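Local coordinates for sugar ABC transporter (PDB 4RXT), which binds arabinose and probably serves as the sugar-binding component of an ABC transporter for carbohydrate uptake, at residues S16-I21 / V245-Y250; A64-S69 / K85-I90; G196-N201 / K222-D227. All coordinates share one frame; numbering follows the deposited sequence. Where two conformers were deposited one is given.

Interaction 1: residues S16-I21 / V245-Y250; sequences SFYWQI and VVQDPY. With ARA (alpha-L-arabinopyranose), chain B.
Ile21 and Tyr250 bring the backbones nearest, their CA atoms 5.3 Å apart, where the start of helix 17-33 meets the start of helix 249-264; no hydrogen bond crosses. Ile21 CG2 rests on Pro249 CG (3.7 Å) and on Tyr250 CB (3.8 Å). Tyr18 CG is anti to the backbone N (chi1 179°), which carries the ring off the helix and in between Pro249 and the sugar: Pro249 CB makes a CH-pi contact over one face, 3.9 Å from the ring centroid and offset toward the rim, while arabinose C1 sits over the centre of the opposite face. Trp19 CZ2 touches the sugar at C3 (3.7 Å).

Residues 245-250 form one of the crossings between the two domains of a type I periplasmic binding protein: strand 243-246 belongs to the second sheet, and helix 249-264 packs on the first. The sugar lies in the cleft beside this crossing. Gln247 NE2 donates a nearly straight bond to arabinose O2 (3.1 Å, 170°) and also bonds Asp227 OD1, while its OE1 bonds Thr107 OG1, so the amide's rotation is fixed. Tyr18 OH passes 3.3 Å from Gln247 NE2 at a poor angle for bonding; the hydroxyl pairs instead with Asp93 OD1.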
# COMPACT_ATOMS: atom_id res chain seq x y z
N SER A 16 1.04 -10.94 4.28
CA SER A 16 1.81 -9.70 4.19
C SER A 16 1.79 -8.96 5.52
O SER A 16 0.75 -8.81 6.11
CB SER A 16 1.15 -8.81 3.11
OG SER A 16 1.60 -7.46 3.15
N PHE A 17 2.95 -8.49 5.99
CA PHE A 17 3.00 -7.73 7.24
C PHE A 17 2.10 -6.50 7.20
O PHE A 17 1.49 -6.15 8.20
CB PHE A 17 4.42 -7.30 7.54
CG PHE A 17 4.58 -6.57 8.83
CD1 PHE A 17 4.46 -7.24 10.02
CD2 PHE A 17 4.84 -5.22 8.83
CE1 PHE A 17 4.64 -6.55 11.22
CE2 PHE A 17 5.03 -4.52 9.99
CZ PHE A 17 4.91 -5.18 11.20
N TYR A 18 2.05 -5.83 6.06
CA TYR A 18 1.20 -4.66 5.96
C TYR A 18 -0.27 -5.01 6.29
O TYR A 18 -0.93 -4.32 7.08
CB TYR A 18 1.27 -4.11 4.55
CG TYR A 18 0.39 -2.91 4.34
CD1 TYR A 18 0.81 -1.62 4.66
CD2 TYR A 18 -0.90 -3.04 3.79
CE1 TYR A 18 -0.00 -0.52 4.45
CE2 TYR A 18 -1.71 -1.93 3.60
CZ TYR A 18 -1.25 -0.67 3.89
OH TYR A 18 -2.05 0.44 3.69
N TRP A 19 -0.78 -6.06 5.65
CA TRP A 19 -2.17 -6.48 5.89
C TRP A 19 -2.39 -7.01 7.28
O TRP A 19 -3.47 -6.91 7.81
CB TRP A 19 -2.68 -7.48 4.82
CG TRP A 19 -2.73 -6.83 3.48
CD1 TRP A 19 -1.91 -7.07 2.44
CD2 TRP A 19 -3.52 -5.70 3.14
NE1 TRP A 19 -2.15 -6.17 1.43
CE2 TRP A 19 -3.16 -5.33 1.84
CE3 TRP A 19 -4.50 -4.98 3.80
CZ2 TRP A 19 -3.75 -4.28 1.20
CZ3 TRP A 19 -5.09 -3.94 3.17
CH2 TRP A 19 -4.71 -3.60 1.89
N GLN A 20 -1.34 -7.59 7.86
CA GLN A 20 -1.42 -8.02 9.28
C GLN A 20 -1.59 -6.83 10.23
O GLN A 20 -2.26 -6.93 11.26
CB GLN A 20 -0.22 -8.87 9.64
CG GLN A 20 -0.29 -10.21 8.91
CD GLN A 20 1.03 -10.95 8.81
OE1 GLN A 20 2.06 -10.54 9.36
NE2 GLN A 20 1.01 -12.06 8.04
N ILE A 21 -1.05 -5.68 9.86
CA ILE A 21 -1.26 -4.45 10.66
C ILE A 21 -2.72 -4.03 10.55
O ILE A 21 -3.37 -3.75 11.53
CB ILE A 21 -0.36 -3.28 10.24
CG1 ILE A 21 1.14 -3.60 10.45
CG2 ILE A 21 -0.73 -2.02 11.05
CD1 ILE A 21 2.08 -2.64 9.74
N VAL A 245 7.77 5.81 2.16
CA VAL A 245 6.48 6.50 2.38
C VAL A 245 5.59 5.59 3.21
O VAL A 245 5.21 4.51 2.76
CB VAL A 245 5.78 6.89 1.08
CG1 VAL A 245 4.50 7.69 1.38
CG2 VAL A 245 6.72 7.71 0.18
N VAL A 246 5.25 6.05 4.40
CA VAL A 246 4.55 5.23 5.39
C VAL A 246 3.09 5.70 5.50
O VAL A 246 2.81 6.90 5.49
CB VAL A 246 5.26 5.25 6.76
CG1 VAL A 246 4.51 4.49 7.87
CG2 VAL A 246 6.65 4.65 6.58
N GLN A 247 2.19 4.72 5.51
CA GLN A 247 0.76 4.92 5.58
C GLN A 247 0.27 4.63 6.99
O GLN A 247 1.08 4.43 7.89
CB GLN A 247 0.12 3.93 4.60
CG GLN A 247 0.59 4.02 3.16
CD GLN A 247 -0.19 3.07 2.28
OE1 GLN A 247 -1.31 3.37 1.82
NE2 GLN A 247 0.37 1.89 2.07
N ASP A 248 -1.04 4.58 7.19
CA ASP A 248 -1.65 4.21 8.49
C ASP A 248 -2.58 3.01 8.35
O ASP A 248 -3.80 3.12 8.51
CB ASP A 248 -2.37 5.39 9.17
CG ASP A 248 -2.56 5.20 10.67
OD1 ASP A 248 -2.34 4.09 11.19
OD2 ASP A 248 -2.97 6.20 11.31
N PRO A 249 -2.01 1.83 8.07
CA PRO A 249 -2.84 0.65 7.92
C PRO A 249 -3.61 0.28 9.19
O PRO A 249 -4.73 -0.20 9.07
CB PRO A 249 -1.84 -0.46 7.55
CG PRO A 249 -0.49 0.06 7.99
CD PRO A 249 -0.62 1.55 7.72
N TYR A 250 -3.02 0.47 10.37
CA TYR A 250 -3.74 0.16 11.63
C TYR A 250 -5.06 0.92 11.70
O TYR A 250 -6.11 0.34 11.98
CB TYR A 250 -2.88 0.48 12.84
CG TYR A 250 -3.48 -0.02 14.14
CD1 TYR A 250 -3.20 -1.29 14.59
CD2 TYR A 250 -4.33 0.79 14.90
CE1 TYR A 250 -3.71 -1.76 15.81
CE2 TYR A 250 -4.87 0.35 16.09
CZ TYR A 250 -4.57 -0.92 16.56
OH TYR A 250 -5.11 -1.34 17.75
C1 ARA B . 0.61 -1.50 0.53
C2 ARA B . -0.51 -0.99 -0.39
C3 ARA B . -1.44 -2.15 -0.73
C4 ARA B . -0.66 -3.36 -1.28
C5 ARA B . 0.79 -3.24 -1.01
O1 ARA B . 1.49 -0.44 0.16
O2 ARA B . -1.29 0.03 0.26
O3 ARA B . -2.46 -1.66 -1.62
O4 ARA B . -0.64 -3.42 -2.70
O5 ARA B . 1.13 -2.80 0.31

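Interaction 2: residues A64-S69 / K85-I90; sequences AAIVIS and KSVPII
Ile66 O takes the N-H of Ile90 at 2.8 Å in an almost straight bond (176°), and the CA-H of Ile89 also approaches that oxygen, at 3.4 Å from CA. Ile90 O is met in the same fashion: Ile68 N donates to it at 2.9 Å, with Val67 CA close by. The third backbone bond runs from Ile66 N to Pro88 O (3.0 Å). Proline brings no N-H of its own, and its ring instead sets CD 3.3 Å from Ala64 O.

These bonds pair Ile66 with Ile89 and Val67 with Ile90 in parallel register, as expected of the two strands of a beta-alpha-beta unit, here strand 66-68, helix 77-84 and strand 89-92. They are the middle pair of the first domain's parallel sheet, and strand 9-11 flanks 66-68 on its other edge.

On one face of the sheet Ile66 and Ile89 lie side by side, pointing the same way. Ile89 bends at its second torsion (chi2 -63°), which places CD1 against Ile66 CB at 4.0 Å. Ile66 CD1 meets Val87 CG1 (3.8 Å), the two side chains crossing at about a right angle. Farther along, Ile68 CG1 is anti to the backbone N (chi1 -176°), leaving CG2 in the crowded position between the backbone N and the carbonyl carbon; that methyl touches Ile89 CG2 at 3.6 Å. Helix 48-60 packs on this face, with Leu55 and Val59 against Ile66 and Gln51 against Ile68. Helix 249-264 meets the side bearing Val67, where Ile257 touches Val67 and Ala260 lies on Ala65, while Val263 reaches Pro88.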
# COMPACT_ATOMS: atom_id res chain seq x y z
N ALA A 64 -23.52 -7.91 8.96
CA ALA A 64 -24.08 -6.54 9.06
C ALA A 64 -23.42 -5.54 8.12
O ALA A 64 -24.03 -4.54 7.70
CB ALA A 64 -23.97 -6.03 10.49
N ALA A 65 -22.15 -5.80 7.84
CA ALA A 65 -21.39 -4.97 6.93
C ALA A 65 -20.11 -5.73 6.57
O ALA A 65 -19.79 -6.73 7.23
CB ALA A 65 -21.08 -3.63 7.57
N ILE A 66 -19.40 -5.25 5.57
CA ILE A 66 -18.11 -5.80 5.17
C ILE A 66 -17.13 -4.67 4.92
O ILE A 66 -17.48 -3.64 4.30
CB ILE A 66 -18.23 -6.67 3.87
CG1 ILE A 66 -19.02 -7.97 4.15
CG2 ILE A 66 -16.85 -7.00 3.28
CD1 ILE A 66 -19.57 -8.63 2.90
N VAL A 67 -15.90 -4.87 5.41
CA VAL A 67 -14.77 -4.00 5.09
C VAL A 67 -13.89 -4.75 4.12
O VAL A 67 -13.55 -5.90 4.34
CB VAL A 67 -13.94 -3.60 6.33
CG1 VAL A 67 -12.73 -2.74 5.94
CG2 VAL A 67 -14.83 -2.87 7.33
N ILE A 68 -13.52 -4.11 3.02
CA ILE A 68 -12.66 -4.74 2.02
C ILE A 68 -11.60 -3.80 1.47
O ILE A 68 -11.87 -2.61 1.26
CB ILE A 68 -13.49 -5.35 0.86
CG1 ILE A 68 -12.64 -6.11 -0.16
CG2 ILE A 68 -14.37 -4.31 0.16
CD1 ILE A 68 -13.41 -7.05 -1.05
N SER A 69 -10.41 -4.37 1.23
CA SER A 69 -9.35 -3.72 0.43
C SER A 69 -9.34 -4.37 -0.95
O SER A 69 -8.71 -5.37 -1.13
CB SER A 69 -7.97 -3.86 1.10
OG SER A 69 -7.63 -5.22 1.18
N LYS A 85 -25.79 -4.81 -2.95
CA LYS A 85 -27.25 -5.03 -3.06
C LYS A 85 -27.87 -5.65 -1.82
O LYS A 85 -29.06 -5.54 -1.59
CB LYS A 85 -27.60 -5.87 -4.28
CG LYS A 85 -27.30 -5.13 -5.56
CD LYS A 85 -27.47 -5.97 -6.80
CE LYS A 85 -27.05 -5.16 -8.03
NZ LYS A 85 -27.61 -5.73 -9.30
N SER A 86 -27.04 -6.31 -1.02
CA SER A 86 -27.52 -6.88 0.24
C SER A 86 -26.75 -6.55 1.54
O SER A 86 -27.27 -6.75 2.62
CB SER A 86 -27.59 -8.40 0.08
OG SER A 86 -26.30 -8.98 0.06
N VAL A 87 -25.51 -6.06 1.42
CA VAL A 87 -24.65 -5.76 2.57
C VAL A 87 -23.93 -4.41 2.34
O VAL A 87 -23.38 -4.20 1.26
CB VAL A 87 -23.56 -6.87 2.73
CG1 VAL A 87 -22.66 -6.61 3.92
CG2 VAL A 87 -24.20 -8.25 2.89
N PRO A 88 -23.93 -3.50 3.32
CA PRO A 88 -23.09 -2.30 3.13
C PRO A 88 -21.61 -2.61 3.14
O PRO A 88 -21.12 -3.37 4.01
CB PRO A 88 -23.43 -1.39 4.31
CG PRO A 88 -24.15 -2.23 5.26
CD PRO A 88 -24.62 -3.49 4.61
N ILE A 89 -20.91 -1.95 2.21
CA ILE A 89 -19.49 -2.22 1.95
C ILE A 89 -18.71 -0.97 2.23
O ILE A 89 -19.02 0.10 1.74
CB ILE A 89 -19.23 -2.67 0.49
CG1 ILE A 89 -20.25 -3.75 0.04
CG2 ILE A 89 -17.77 -3.10 0.28
CD1 ILE A 89 -20.18 -5.04 0.82
N ILE A 90 -17.70 -1.12 3.09
CA ILE A 90 -16.78 -0.05 3.43
C ILE A 90 -15.44 -0.43 2.79
O ILE A 90 -14.92 -1.55 3.00
CB ILE A 90 -16.66 0.11 4.97
CG1 ILE A 90 -17.90 0.84 5.56
CG2 ILE A 90 -15.38 0.84 5.34
CD1 ILE A 90 -19.24 0.11 5.35

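Interaction 3: residues G196-N201 / K222-D227; sequences GVFASN and KVIGFD. With ARA (alpha-L-arabinopyranose), chain B.
Phe198 CG stands anti to its backbone N (chi1 178°), whereas Phe226 adopts an unstaggered chi1 of -112°, and with these torsions the two side chains cross obliquely. Phe226 CE1 arrives at the edge of the Phe198 ring, near its plane and 3.8 Å from CZ. Ile224 O lies at that edge too, 3.5 Å from Phe198 CD1, and Ser200 CB covers one face of the ring toward its rim. Phe154 stacks with Phe198 as well. The Phe226 side chain packs against the turn after the partner strand, its CB 3.5 Å from Asn201 CA and its CG 3.6 Å from Ser200 O. Arg150 joins the two segments by donating to Ser200 O and making a cation-pi contact with Phe226, while also bonding the sugar.

Beyond the strands the chains turn into the binding cleft. Asp227 OD2 accepts a short bond from arabinose O1 (2.5 Å) and a weak one from Leu202 N, at the start of helix 202-214; the nearby helix end would be expected to favour the negative charge. Asn201, another residue of the sugar pocket, is the N-cap of that helix, its OD1 accepting from Met204 N.

Behind the cleft, the strands run parallel, 16° apart. Val197 N bonds Lys222 O, Val197 O receives Ile224 N (2.9 Å), and Ala199 N donates to Ile224 O (2.9 Å). Together with helix 202-214 the two strands form a beta-alpha-beta unit, that helix packing on the face of Val197 and Val223. Helix 109-128 packs on the face of Phe198 and Ile224, and the strands 133-139 and 243-246 flank the pair.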
# COMPACT_ATOMS: atom_id res chain seq x y z
N GLY A 196 18.47 5.84 -9.31
CA GLY A 196 17.30 5.95 -8.47
C GLY A 196 16.19 4.97 -8.81
O GLY A 196 15.99 4.63 -9.99
N VAL A 197 15.43 4.56 -7.80
CA VAL A 197 14.36 3.61 -7.94
C VAL A 197 13.22 3.95 -7.00
O VAL A 197 13.46 4.24 -5.81
CB VAL A 197 14.81 2.17 -7.55
CG1 VAL A 197 13.71 1.14 -7.82
CG2 VAL A 197 16.13 1.78 -8.23
N PHE A 198 11.99 3.91 -7.54
CA PHE A 198 10.76 3.95 -6.72
C PHE A 198 10.14 2.56 -6.69
O PHE A 198 9.78 2.02 -7.72
CB PHE A 198 9.78 5.00 -7.30
CG PHE A 198 8.47 5.08 -6.58
CD1 PHE A 198 8.38 4.94 -5.20
CD2 PHE A 198 7.31 5.33 -7.29
CE1 PHE A 198 7.17 5.03 -4.55
CE2 PHE A 198 6.08 5.42 -6.64
CZ PHE A 198 6.00 5.28 -5.27
N ALA A 199 10.09 1.97 -5.49
CA ALA A 199 9.52 0.64 -5.16
C ALA A 199 8.23 0.89 -4.39
O ALA A 199 8.23 1.24 -3.22
CB ALA A 199 10.50 -0.17 -4.31
N SER A 200 7.09 0.76 -5.09
CA SER A 200 5.90 1.48 -4.64
C SER A 200 4.98 0.79 -3.62
O SER A 200 3.86 1.24 -3.39
CB SER A 200 5.07 1.90 -5.82
OG SER A 200 4.62 0.74 -6.48
N ASN A 201 5.44 -0.32 -3.03
CA ASN A 201 4.74 -0.90 -1.89
C ASN A 201 5.74 -1.68 -1.01
O ASN A 201 6.90 -1.80 -1.36
CB ASN A 201 3.53 -1.74 -2.34
CG ASN A 201 3.89 -3.15 -2.77
OD1 ASN A 201 5.00 -3.41 -3.26
ND2 ASN A 201 2.98 -4.08 -2.58
N LYS A 222 19.83 5.13 -5.17
CA LYS A 222 18.93 5.59 -4.13
C LYS A 222 17.57 4.99 -4.31
O LYS A 222 16.98 5.11 -5.41
CB LYS A 222 18.85 7.12 -4.11
CG LYS A 222 20.15 7.82 -3.66
CD LYS A 222 20.93 7.04 -2.59
CE LYS A 222 21.44 7.79 -1.41
NZ LYS A 222 22.51 6.92 -0.84
N VAL A 223 17.04 4.37 -3.27
CA VAL A 223 15.72 3.71 -3.31
C VAL A 223 14.73 4.42 -2.44
O VAL A 223 15.02 4.69 -1.29
CB VAL A 223 15.82 2.25 -2.81
CG1 VAL A 223 14.45 1.58 -2.84
CG2 VAL A 223 16.83 1.47 -3.65
N ILE A 224 13.58 4.79 -3.00
CA ILE A 224 12.44 5.20 -2.23
C ILE A 224 11.40 4.08 -2.26
O ILE A 224 11.02 3.63 -3.32
CB ILE A 224 11.80 6.53 -2.67
CG1 ILE A 224 12.84 7.65 -2.60
CG2 ILE A 224 10.55 6.84 -1.86
CD1 ILE A 224 13.30 8.06 -1.19
N GLY A 225 10.99 3.61 -1.09
CA GLY A 225 9.98 2.59 -1.00
C GLY A 225 8.73 3.09 -0.29
O GLY A 225 8.53 4.29 -0.09
N PHE A 226 7.87 2.13 0.02
CA PHE A 226 6.63 2.36 0.74
C PHE A 226 6.57 1.38 1.92
O PHE A 226 7.09 0.23 1.85
CB PHE A 226 5.41 2.09 -0.16
CG PHE A 226 4.59 3.30 -0.53
CD1 PHE A 226 5.06 4.19 -1.51
CD2 PHE A 226 3.36 3.55 0.05
CE1 PHE A 226 4.33 5.31 -1.87
CE2 PHE A 226 2.62 4.68 -0.33
CZ PHE A 226 3.11 5.54 -1.30
N ASP A 227 5.90 1.83 2.99
CA ASP A 227 5.50 1.00 4.11
C ASP A 227 6.70 0.68 5.00
O ASP A 227 7.76 1.25 4.87
CB ASP A 227 4.77 -0.27 3.63
CG ASP A 227 3.60 0.07 2.70
OD1 ASP A 227 2.81 1.01 3.05
OD2 ASP A 227 3.51 -0.60 1.65
C1 ARA B . 0.61 -1.50 0.53
C2 ARA B . -0.51 -0.99 -0.39
C3 ARA B . -1.44 -2.15 -0.73
C4 ARA B . -0.66 -3.36 -1.28
C5 ARA B . 0.79 -3.24 -1.01
O1 ARA B . 1.49 -0.44 0.16
O2 ARA B . -1.29 0.03 0.26
O3 ARA B . -2.46 -1.66 -1.62
O4 ARA B . -0.64 -3.42 -2.70
O5 ARA B . 1.13 -2.80 0.31

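All three contacts are buried, but they sit in different parts of a two-domain fold. Interactions 2 and 3 each pair parallel strands of a beta-alpha-beta unit, one in each domain's sheet, with centres about 32 Å apart and the chain's centre between them. Interaction 1 has no backbone bonds across it and works through side chains at the sugar cleft. It touches both others: Trp19 CH2 packs on Ser69 CB at 3.4 Å, and Val245 O is a probable acceptor for Asp227 N, strand 243-246 neighbouring 222-226. Interactions 1 and 3 both reach the arabinose, whereas interaction 2, whose touching side chains are aliphatic, stays back from it.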